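Tubulin/ftsz, gtpase (Methanosaeta thermophila, PDB 3ZID) binds GTP as a tubulin-like cytoskeletal GTPase of the CetZ family and is probably involved in the control of archaeal cell shape. Local coordinates at residues G170-F182 with S253-V265. Numbering follows the deposited sequence.
With GDP (guanosine-5'-diphosphate), chain C.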
ATOM      1  N   GLY A 170     -10.372   3.416   3.653  1.00 27.92           N
ATOM      2  CA  GLY A 170      -9.131   4.140   3.513  1.00 26.87           C
ATOM      3  C   GLY A 170      -8.171   3.307   2.707  1.00 29.74           C
ATOM      4  O   GLY A 170      -8.516   2.254   2.175  1.00 41.37           O
ATOM      5  N   MET A 171      -6.956   3.794   2.603  1.00 24.93           N
ATOM      6  CA  MET A 171      -5.959   3.110   1.829  1.00 25.99           C
ATOM      7  C   MET A 171      -4.617   3.578   2.328  1.00 25.45           C
ATOM      8  O   MET A 171      -4.403   4.777   2.532  1.00 27.35           O
ATOM      9  CB  MET A 171      -6.171   3.432   0.347  1.00 27.29           C
ATOM     10  CG  MET A 171      -4.971   3.308  -0.525  1.00 38.29           C
ATOM     11  SD  MET A 171      -5.439   3.132  -2.256  1.00 42.06           S
ATOM     12  CE  MET A 171      -6.771   4.302  -2.408  1.00 26.43           C
ATOM     13  N   ILE A 172      -3.722   2.638   2.597  1.00 17.97           N
ATOM     14  CA  ILE A 172      -2.376   3.062   2.954  1.00 17.99           C
ATOM     15  C   ILE A 172      -1.458   3.092   1.744  1.00 19.10           C
ATOM     16  O   ILE A 172      -1.194   2.068   1.124  1.00 19.68           O
ATOM     17  CB  ILE A 172      -1.769   2.183   4.012  1.00 13.91           C
ATOM     18  CG1 ILE A 172      -2.427   2.518   5.362  1.00 24.48           C
ATOM     19  CG2 ILE A 172      -0.266   2.457   4.119  1.00 13.63           C
ATOM     20  CD1 ILE A 172      -2.533   1.357   6.306  1.00 33.64           C
ATOM     21  N   LEU A 173      -0.945   4.273   1.441  1.00 19.80           N
ATOM     22  CA  LEU A 173      -0.093   4.459   0.272  1.00 19.73           C
ATOM     23  C   LEU A 173       1.359   4.154   0.593  1.00 18.54           C
ATOM     24  O   LEU A 173       1.895   4.659   1.555  1.00 16.37           O
ATOM     25  CB  LEU A 173      -0.209   5.899  -0.234  1.00 20.10           C
ATOM     26  CG  LEU A 173      -1.593   6.364  -0.692  1.00 24.00           C
ATOM     27  CD1 LEU A 173      -1.544   7.844  -1.054  1.00 22.16           C
ATOM     28  CD2 LEU A 173      -2.087   5.519  -1.881  1.00 20.89           C
ATOM     29  N   VAL A 174       1.992   3.341  -0.243  1.00 16.62           N
ATOM     30  CA  VAL A 174       3.413   3.046  -0.131  1.00 17.98           C
ATOM     31  C   VAL A 174       4.066   3.501  -1.446  1.00 18.39           C
ATOM     32  O   VAL A 174       3.773   2.967  -2.521  1.00 18.68           O
ATOM     33  CB  VAL A 174       3.657   1.532   0.081  1.00 16.54           C
ATOM     34  CG1 VAL A 174       5.148   1.229   0.316  1.00 13.68           C
ATOM     35  CG2 VAL A 174       2.800   1.005   1.242  1.00 13.40           C
ATOM     36  N   ASP A 175       4.938   4.496  -1.362  1.00 18.83           N
ATOM     37  CA  ASP A 175       5.542   5.067  -2.566  1.00 24.02           C
ATOM     38  C   ASP A 175       6.931   4.489  -2.826  1.00 21.86           C
ATOM     39  O   ASP A 175       7.897   4.899  -2.204  1.00 21.61           O
ATOM     40  CB  ASP A 175       5.621   6.584  -2.451  1.00 32.27           C
ATOM     41  CG  ASP A 175       6.109   7.252  -3.744  1.00 41.76           C
ATOM     42  OD1 ASP A 175       6.305   6.549  -4.765  1.00 44.33           O
ATOM     43  OD2 ASP A 175       6.251   8.492  -3.748  1.00 36.32           O
ATOM     44  N   ASN A 176       7.027   3.542  -3.758  1.00 19.64           N
ATOM     45  CA  ASN A 176       8.318   2.922  -4.063  1.00 18.96           C
ATOM     46  C   ASN A 176       9.374   3.964  -4.431  1.00 18.47           C
ATOM     47  O   ASN A 176      10.542   3.821  -4.087  1.00 20.49           O
ATOM     48  CB  ASN A 176       8.196   1.903  -5.206  1.00 19.77           C
ATOM     49  CG  ASN A 176       7.863   0.494  -4.729  1.00 24.69           C
ATOM     50  OD1 ASN A 176       7.732   0.232  -3.527  1.00 18.53           O
ATOM     51  ND2 ASN A 176       7.710  -0.428  -5.688  1.00 20.63           N
ATOM     52  N   GLN A 177       8.957   5.017  -5.124  1.00 18.64           N
ATOM     53  CA  GLN A 177       9.903   6.014  -5.605  1.00 28.27           C
ATOM     54  C   GLN A 177      10.552   6.759  -4.465  1.00 32.63           C
ATOM     55  O   GLN A 177      11.775   6.843  -4.381  1.00 37.79           O
ATOM     56  CB  GLN A 177       9.217   7.001  -6.561  1.00 34.69           C
ATOM     57  CG  GLN A 177      10.172   7.988  -7.233  1.00 41.96           C
ATOM     58  CD  GLN A 177      11.306   7.293  -7.973  1.00 51.37           C
ATOM     59  OE1 GLN A 177      11.071   6.385  -8.776  1.00 57.10           O
ATOM     60  NE2 GLN A 177      12.544   7.719  -7.708  1.00 47.06           N
ATOM     61  N   TYR A 178       9.728   7.276  -3.568  1.00 33.82           N
ATOM     62  CA  TYR A 178      10.242   8.024  -2.441  1.00 33.96           C
ATOM     63  C   TYR A 178      11.105   7.123  -1.558  1.00 38.78           C
ATOM     64  O   TYR A 178      12.109   7.568  -0.998  1.00 40.17           O
ATOM     65  CB  TYR A 178       9.080   8.594  -1.630  1.00 32.09           C
ATOM     66  CG  TYR A 178       9.549   9.454  -0.480  1.00 38.26           C
ATOM     67  CD1 TYR A 178      10.165  10.680  -0.719  1.00 29.17           C
ATOM     68  CD2 TYR A 178       9.434   9.018   0.842  1.00 38.89           C
ATOM     69  CE1 TYR A 178      10.607  11.472   0.324  1.00 33.28           C
ATOM     70  CE2 TYR A 178       9.890   9.802   1.896  1.00 36.63           C
ATOM     71  CZ  TYR A 178      10.470  11.027   1.629  1.00 35.18           C
ATOM     72  OH  TYR A 178      10.928  11.816   2.665  1.00 34.60           O
ATOM     73  N   LEU A 179      10.747   5.843  -1.479  1.00 35.19           N
ATOM     74  CA  LEU A 179      11.428   4.929  -0.565  1.00 28.35           C
ATOM     75  C   LEU A 179      12.618   4.248  -1.236  1.00 37.60           C
ATOM     76  O   LEU A 179      13.446   3.630  -0.564  1.00 38.89           O
ATOM     77  CB  LEU A 179      10.453   3.885  -0.017  1.00 18.64           C
ATOM     78  CG  LEU A 179       9.278   4.436   0.808  1.00 26.04           C
ATOM     79  CD1 LEU A 179       8.363   3.313   1.292  1.00 30.07           C
ATOM     80  CD2 LEU A 179       9.768   5.256   1.998  1.00 23.42           C
ATOM     81  N   LYS A 180      12.714   4.420  -2.555  1.00 40.09           N
ATOM     82  CA  LYS A 180      13.764   3.839  -3.394  1.00 35.73           C
ATOM     83  C   LYS A 180      15.164   4.069  -2.844  1.00 45.52           C
ATOM     84  O   LYS A 180      15.543   5.202  -2.534  1.00 47.68           O
ATOM     85  CB  LYS A 180      13.702   4.444  -4.796  1.00 41.52           C
ATOM     86  CG  LYS A 180      14.664   3.836  -5.809  1.00 41.90           C
ATOM     87  CD  LYS A 180      14.600   4.604  -7.119  1.00 49.15           C
ATOM     88  CE  LYS A 180      15.256   5.990  -6.933  1.00 59.19           C
ATOM     89  NZ  LYS A 180      15.374   6.814  -8.185  1.00 61.86           N
ATOM     90  N   ARG A 181      15.914   2.974  -2.718  1.00 46.00           N
ATOM     91  CA  ARG A 181      17.287   2.984  -2.213  1.00 50.28           C
ATOM     92  C   ARG A 181      18.043   1.893  -2.944  1.00 51.25           C
ATOM     93  O   ARG A 181      17.437   1.056  -3.602  1.00 43.06           O
ATOM     94  CB  ARG A 181      17.363   2.735  -0.700  1.00 51.68           C
ATOM     95  CG  ARG A 181      16.563   3.687   0.157  1.00 58.28           C
ATOM     96  CD  ARG A 181      17.072   5.102   0.009  1.00 68.03           C
ATOM     97  NE  ARG A 181      16.002   6.073   0.202  1.00 69.73           N
ATOM     98  CZ  ARG A 181      15.670   6.568   1.387  1.00 78.26           C
ATOM     99  NH1 ARG A 181      16.328   6.178   2.473  1.00 86.15           N
ATOM    100  NH2 ARG A 181      14.684   7.449   1.491  1.00 80.46           N
ATOM    101  N   PHE A 182      19.367   1.929  -2.839  1.00 55.65           N
ATOM    102  CA  PHE A 182      20.251   0.929  -3.439  1.00 51.77           C
ATOM    103  C   PHE A 182      20.310   0.979  -4.955  1.00 49.48           C
ATOM    104  O   PHE A 182      20.576  -0.038  -5.590  1.00 46.59           O
ATOM    105  CB  PHE A 182      19.909  -0.489  -2.968  1.00 57.65           C
ATOM    106  CG  PHE A 182      19.824  -0.619  -1.483  1.00 62.81           C
ATOM    107  CD1 PHE A 182      20.968  -0.551  -0.701  1.00 62.58           C
ATOM    108  CD2 PHE A 182      18.604  -0.804  -0.861  1.00 65.02           C
ATOM    109  CE1 PHE A 182      20.894  -0.671   0.670  1.00 60.87           C
ATOM    110  CE2 PHE A 182      18.526  -0.926   0.521  1.00 63.35           C
ATOM    111  CZ  PHE A 182      19.672  -0.859   1.281  1.00 58.96           C
ATOM    112  N   SER A 253       8.276  10.904  13.017  1.00 30.30           N
ATOM    113  CA  SER A 253       7.307   9.978  12.408  1.00 32.24           C
ATOM    114  C   SER A 253       6.331  10.716  11.519  1.00 31.02           C
ATOM    115  O   SER A 253       5.569  10.088  10.786  1.00 32.16           O
ATOM    116  CB  SER A 253       6.520   9.217  13.465  1.00 29.56           C
ATOM    117  OG  SER A 253       5.552  10.083  14.033  1.00 29.45           O
ATOM    118  N   LEU A 254       6.292  12.044  11.644  1.00 23.09           N
ATOM    119  CA  LEU A 254       5.399  12.822  10.793  1.00 26.98           C
ATOM    120  C   LEU A 254       6.126  13.584   9.707  1.00 32.71           C
ATOM    121  O   LEU A 254       5.491  14.213   8.865  1.00 31.41           O
ATOM    122  CB  LEU A 254       4.569  13.814  11.596  1.00 24.76           C
ATOM    123  CG  LEU A 254       3.620  13.212  12.601  1.00 27.17           C
ATOM    124  CD1 LEU A 254       3.042  14.360  13.393  1.00 35.09           C
ATOM    125  CD2 LEU A 254       2.562  12.478  11.821  1.00 25.15           C
ATOM    126  N   ARG A 255       7.433  13.433   9.616  1.00 38.73           N
ATOM    127  CA  ARG A 255       8.111  14.188   8.594  1.00 35.38           C
ATOM    128  C   ARG A 255       8.232  13.214   7.443  1.00 32.27           C
ATOM    129  O   ARG A 255       8.218  11.992   7.668  1.00 30.82           O
ATOM    130  CB  ARG A 255       9.473  14.649   9.093  1.00 37.75           C
ATOM    131  CG  ARG A 255      10.300  13.530   9.645  1.00 43.66           C
ATOM    132  CD  ARG A 255      11.651  14.002  10.126  1.00 54.77           C
ATOM    133  NE  ARG A 255      12.515  12.857  10.414  1.00 58.36           N
ATOM    134  CZ  ARG A 255      13.771  12.948  10.842  1.00 52.31           C
ATOM    135  NH1 ARG A 255      14.322  14.140  11.042  1.00 50.53           N
ATOM    136  NH2 ARG A 255      14.470  11.842  11.074  1.00 47.17           N
ATOM    137  N   GLU A 256       8.425  13.754   6.237  1.00 33.01           N
ATOM    138  CA  GLU A 256       8.400  12.960   5.006  1.00 31.15           C
ATOM    139  C   GLU A 256       9.277  11.732   5.089  1.00 32.75           C
ATOM    140  O   GLU A 256       8.859  10.627   4.733  1.00 30.93           O
ATOM    141  CB  GLU A 256       8.865  13.802   3.809  1.00 34.42           C
ATOM    142  CG  GLU A 256       7.885  14.848   3.320  1.00 38.67           C
ATOM    143  CD  GLU A 256       8.019  16.176   4.051  1.00 53.47           C
ATOM    144  OE1 GLU A 256       8.691  16.218   5.112  1.00 58.51           O
ATOM    145  OE2 GLU A 256       7.475  17.187   3.544  1.00 56.60           O
ATOM    146  N   VAL A 257      10.493  11.930   5.588  1.00 34.02           N
ATOM    147  CA  VAL A 257      11.481  10.860   5.703  1.00 30.75           C
ATOM    148  C   VAL A 257      10.950   9.707   6.563  1.00 28.82           C
ATOM    149  O   VAL A 257      11.421   8.581   6.455  1.00 35.51           O
ATOM    150  CB  VAL A 257      12.823  11.420   6.213  1.00 41.83           C
ATOM    151  CG1 VAL A 257      13.886  10.336   6.292  1.00 43.56           C
ATOM    152  CG2 VAL A 257      13.283  12.529   5.276  1.00 45.56           C
ATOM    153  N   GLY A 258       9.942   9.979   7.386  1.00 33.00           N
ATOM    154  CA  GLY A 258       9.397   8.987   8.307  1.00 29.20           C
ATOM    155  C   GLY A 258       8.192   8.237   7.726  1.00 30.21           C
ATOM    156  O   GLY A 258       7.783   7.195   8.248  1.00 25.71           O
ATOM    157  N   LEU A 259       7.613   8.796   6.661  1.00 26.64           N
ATOM    158  CA  LEU A 259       6.385   8.295   6.041  1.00 22.76           C
ATOM    159  C   LEU A 259       6.638   7.278   4.909  1.00 22.26           C
ATOM    160  O   LEU A 259       7.708   7.267   4.319  1.00 25.88           O
ATOM    161  CB  LEU A 259       5.573   9.468   5.496  1.00 17.10           C
ATOM    162  CG  LEU A 259       5.192  10.530   6.536  1.00 18.13           C
ATOM    163  CD1 LEU A 259       4.528  11.709   5.842  1.00 22.43           C
ATOM    164  CD2 LEU A 259       4.307   9.970   7.629  1.00 23.55           C
ATOM    165  N   LEU A 260       5.654   6.430   4.601  1.00 20.30           N
ATOM    166  CA  LEU A 260       5.784   5.480   3.492  1.00 15.39           C
ATOM    167  C   LEU A 260       5.450   6.162   2.147  1.00 16.40           C
ATOM    168  O   LEU A 260       5.794   5.672   1.058  1.00 20.17           O
ATOM    169  CB  LEU A 260       4.875   4.275   3.716  1.00 14.92           C
ATOM    170  CG  LEU A 260       5.228   3.360   4.888  1.00 21.13           C
ATOM    171  CD1 LEU A 260       4.160   2.313   5.022  1.00 17.16           C
ATOM    172  CD2 LEU A 260       6.584   2.696   4.667  1.00 20.91           C
ATOM    173  N   TYR A 261       4.812   7.320   2.254  1.00 16.79           N
ATOM    174  CA  TYR A 261       4.419   8.137   1.135  1.00 23.56           C
ATOM    175  C   TYR A 261       4.728   9.566   1.580  1.00 28.15           C
ATOM    176  O   TYR A 261       4.334   9.953   2.665  1.00 26.49           O
ATOM    177  CB  TYR A 261       2.918   7.944   0.853  1.00 18.03           C
ATOM    178  CG  TYR A 261       2.347   8.917  -0.173  1.00 23.97           C
ATOM    179  CD1 TYR A 261       1.843  10.152   0.214  1.00 28.25           C
ATOM    180  CD2 TYR A 261       2.325   8.600  -1.532  1.00 27.53           C
ATOM    181  CE1 TYR A 261       1.325  11.040  -0.721  1.00 33.87           C
ATOM    182  CE2 TYR A 261       1.810   9.481  -2.470  1.00 25.26           C
ATOM    183  CZ  TYR A 261       1.313  10.693  -2.061  1.00 31.59           C
ATOM    184  OH  TYR A 261       0.813  11.565  -2.992  1.00 32.28           O
ATOM    185  N   PRO A 262       5.411  10.357   0.732  1.00 26.43           N
ATOM    186  CA  PRO A 262       5.917  11.681   1.130  1.00 29.90           C
ATOM    187  C   PRO A 262       4.858  12.779   1.252  1.00 31.90           C
ATOM    188  O   PRO A 262       4.958  13.794   0.559  1.00 29.94           O
ATOM    189  CB  PRO A 262       6.882  12.044  -0.006  1.00 34.17           C
ATOM    190  CG  PRO A 262       6.352  11.328  -1.192  1.00 33.97           C
ATOM    191  CD  PRO A 262       5.778  10.022  -0.657  1.00 33.11           C
ATOM    192  N   ALA A 263       3.876  12.597   2.128  1.00 31.68           N
ATOM    193  CA  ALA A 263       2.926  13.669   2.430  1.00 32.88           C
ATOM    194  C   ALA A 263       3.628  14.788   3.207  1.00 29.29           C
ATOM    195  O   ALA A 263       4.554  14.547   3.983  1.00 33.53           O
ATOM    196  CB  ALA A 263       1.742  13.143   3.205  1.00 29.10           C
ATOM    197  N   ASN A 264       3.226  16.022   2.952  1.00 29.43           N
ATOM    198  CA  ASN A 264       3.802  17.166   3.650  1.00 36.13           C
ATOM    199  C   ASN A 264       2.844  17.649   4.722  1.00 39.52           C
ATOM    200  O   ASN A 264       1.921  18.415   4.435  1.00 42.40           O
ATOM    201  CB  ASN A 264       4.131  18.305   2.676  1.00 38.02           C
ATOM    202  CG  ASN A 264       4.950  19.429   3.322  1.00 40.65           C
ATOM    203  OD1 ASN A 264       4.884  19.667   4.532  1.00 39.03           O
ATOM    204  ND2 ASN A 264       5.716  20.131   2.502  1.00 41.05           N
ATOM    205  N   VAL A 265       3.052  17.175   5.949  1.00 32.18           N
ATOM    206  CA  VAL A 265       2.199  17.524   7.076  1.00 34.78           C
ATOM    207  C   VAL A 265       2.266  19.023   7.422  1.00 42.81           C
ATOM    208  O   VAL A 265       1.251  19.643   7.759  1.00 44.86           O
ATOM    209  CB  VAL A 265       2.534  16.649   8.333  1.00 30.57           C
ATOM    210  CG1 VAL A 265       1.749  17.108   9.532  1.00 25.93           C
ATOM    211  CG2 VAL A 265       2.230  15.194   8.051  1.00 31.16           C
TER
HETATM  212  PB  GDP C 999       1.788  -8.651 -10.234  1.00 21.50           P
HETATM  213  O1B GDP C 999       0.696  -8.109  -9.327  1.00 19.75           O
HETATM  214  O2B GDP C 999       2.384  -9.908  -9.631  1.00 20.81           O
HETATM  215  O3B GDP C 999       1.174  -8.952 -11.590  1.00 21.17           O
HETATM  216  O3A GDP C 999       2.905  -7.523 -10.464  1.00 30.29           O
HETATM  217  PA  GDP C 999       3.819  -6.940  -9.280  1.00 21.73           P
HETATM  218  O1A GDP C 999       5.223  -7.416  -9.412  1.00 19.00           O
HETATM  219  O2A GDP C 999       3.253  -7.189  -7.898  1.00 22.06           O
HETATM  220  O5' GDP C 999       3.678  -5.388  -9.596  1.00 25.02           O
HETATM  221  C5' GDP C 999       4.806  -4.680 -10.086  1.00 26.63           C
HETATM  222  C4' GDP C 999       4.939  -3.402  -9.271  1.00 22.92           C
HETATM  223  O4' GDP C 999       5.232  -3.769  -7.922  1.00 18.04           O
HETATM  224  C3' GDP C 999       6.112  -2.613  -9.783  1.00 15.33           C
HETATM  225  O3' GDP C 999       5.852  -1.247  -9.465  1.00 22.01           O
HETATM  226  C2' GDP C 999       7.247  -3.144  -8.951  1.00 21.96           C
HETATM  227  O2' GDP C 999       8.258  -2.150  -8.829  1.00 20.99           O
HETATM  228  C1' GDP C 999       6.574  -3.380  -7.614  1.00 19.80           C
HETATM  229  N9  GDP C 999       7.122  -4.484  -6.825  1.00 18.52           N
HETATM  230  C8  GDP C 999       7.313  -5.758  -7.220  1.00 17.14           C
HETATM  231  N7  GDP C 999       7.777  -6.507  -6.191  1.00 24.03           N
HETATM  232  C5  GDP C 999       7.881  -5.689  -5.123  1.00 17.03           C
HETATM  233  C6  GDP C 999       8.282  -5.827  -3.720  1.00 14.57           C
HETATM  234  O6  GDP C 999       8.683  -6.916  -3.290  1.00 21.86           O
HETATM  235  N1  GDP C 999       8.224  -4.748  -2.942  1.00 14.27           N
HETATM  236  C2  GDP C 999       7.813  -3.555  -3.391  1.00 17.84           C
HETATM  237  N2  GDP C 999       7.800  -2.518  -2.528  1.00 17.35           N
HETATM  238  N3  GDP C 999       7.420  -3.333  -4.669  1.00 18.13           N
HETATM  239  C4  GDP C 999       7.430  -4.361  -5.547  1.00 20.20           C
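With CG trans to the backbone N (chi1 -177°), the Tyr178 side chain reaches from the short helix 176-179 across Pro262, and Leu173, whose CG lies anti to its carbonyl carbon (chi1 -61°), lays CD1 over the Tyr261 ring. These pairs join the last strand of the tubulin/FtsZ GTPase sheet, 172-175, to the loop that leads from helix 246-252 into the mixed sheet beyond. Pro262 CB sits over the centre of the Tyr178 ring, 3.7 Å from its centroid, a CH-pi contact between side chains that run antiparallel alongside one another. Past the proline, the phenol OH lies close against the backbone at Glu256 and Val257, but the angles there are too poor for a hydrogen bond. An alanine in place of Tyr178 would probably leave Pro262 CB without its aromatic cover and open a gap beside Glu256 and Val257. Tyr261 is sandwiched: Leu173 CD1 lies above one face, 3.9 Å from the ring centroid, and Pro262 CD covers the opposite face nearer the rim. Leu179 CD1 packs on Leu260 CD2. Next to Asp175, Asn176 pairs with the guanine of GDP through its amide, OD1 accepting from N2 and ND2 donating to N3. At the strand end, Asp175 N donates to Leu260 O at 2.8 Å, nearly straight at 172°.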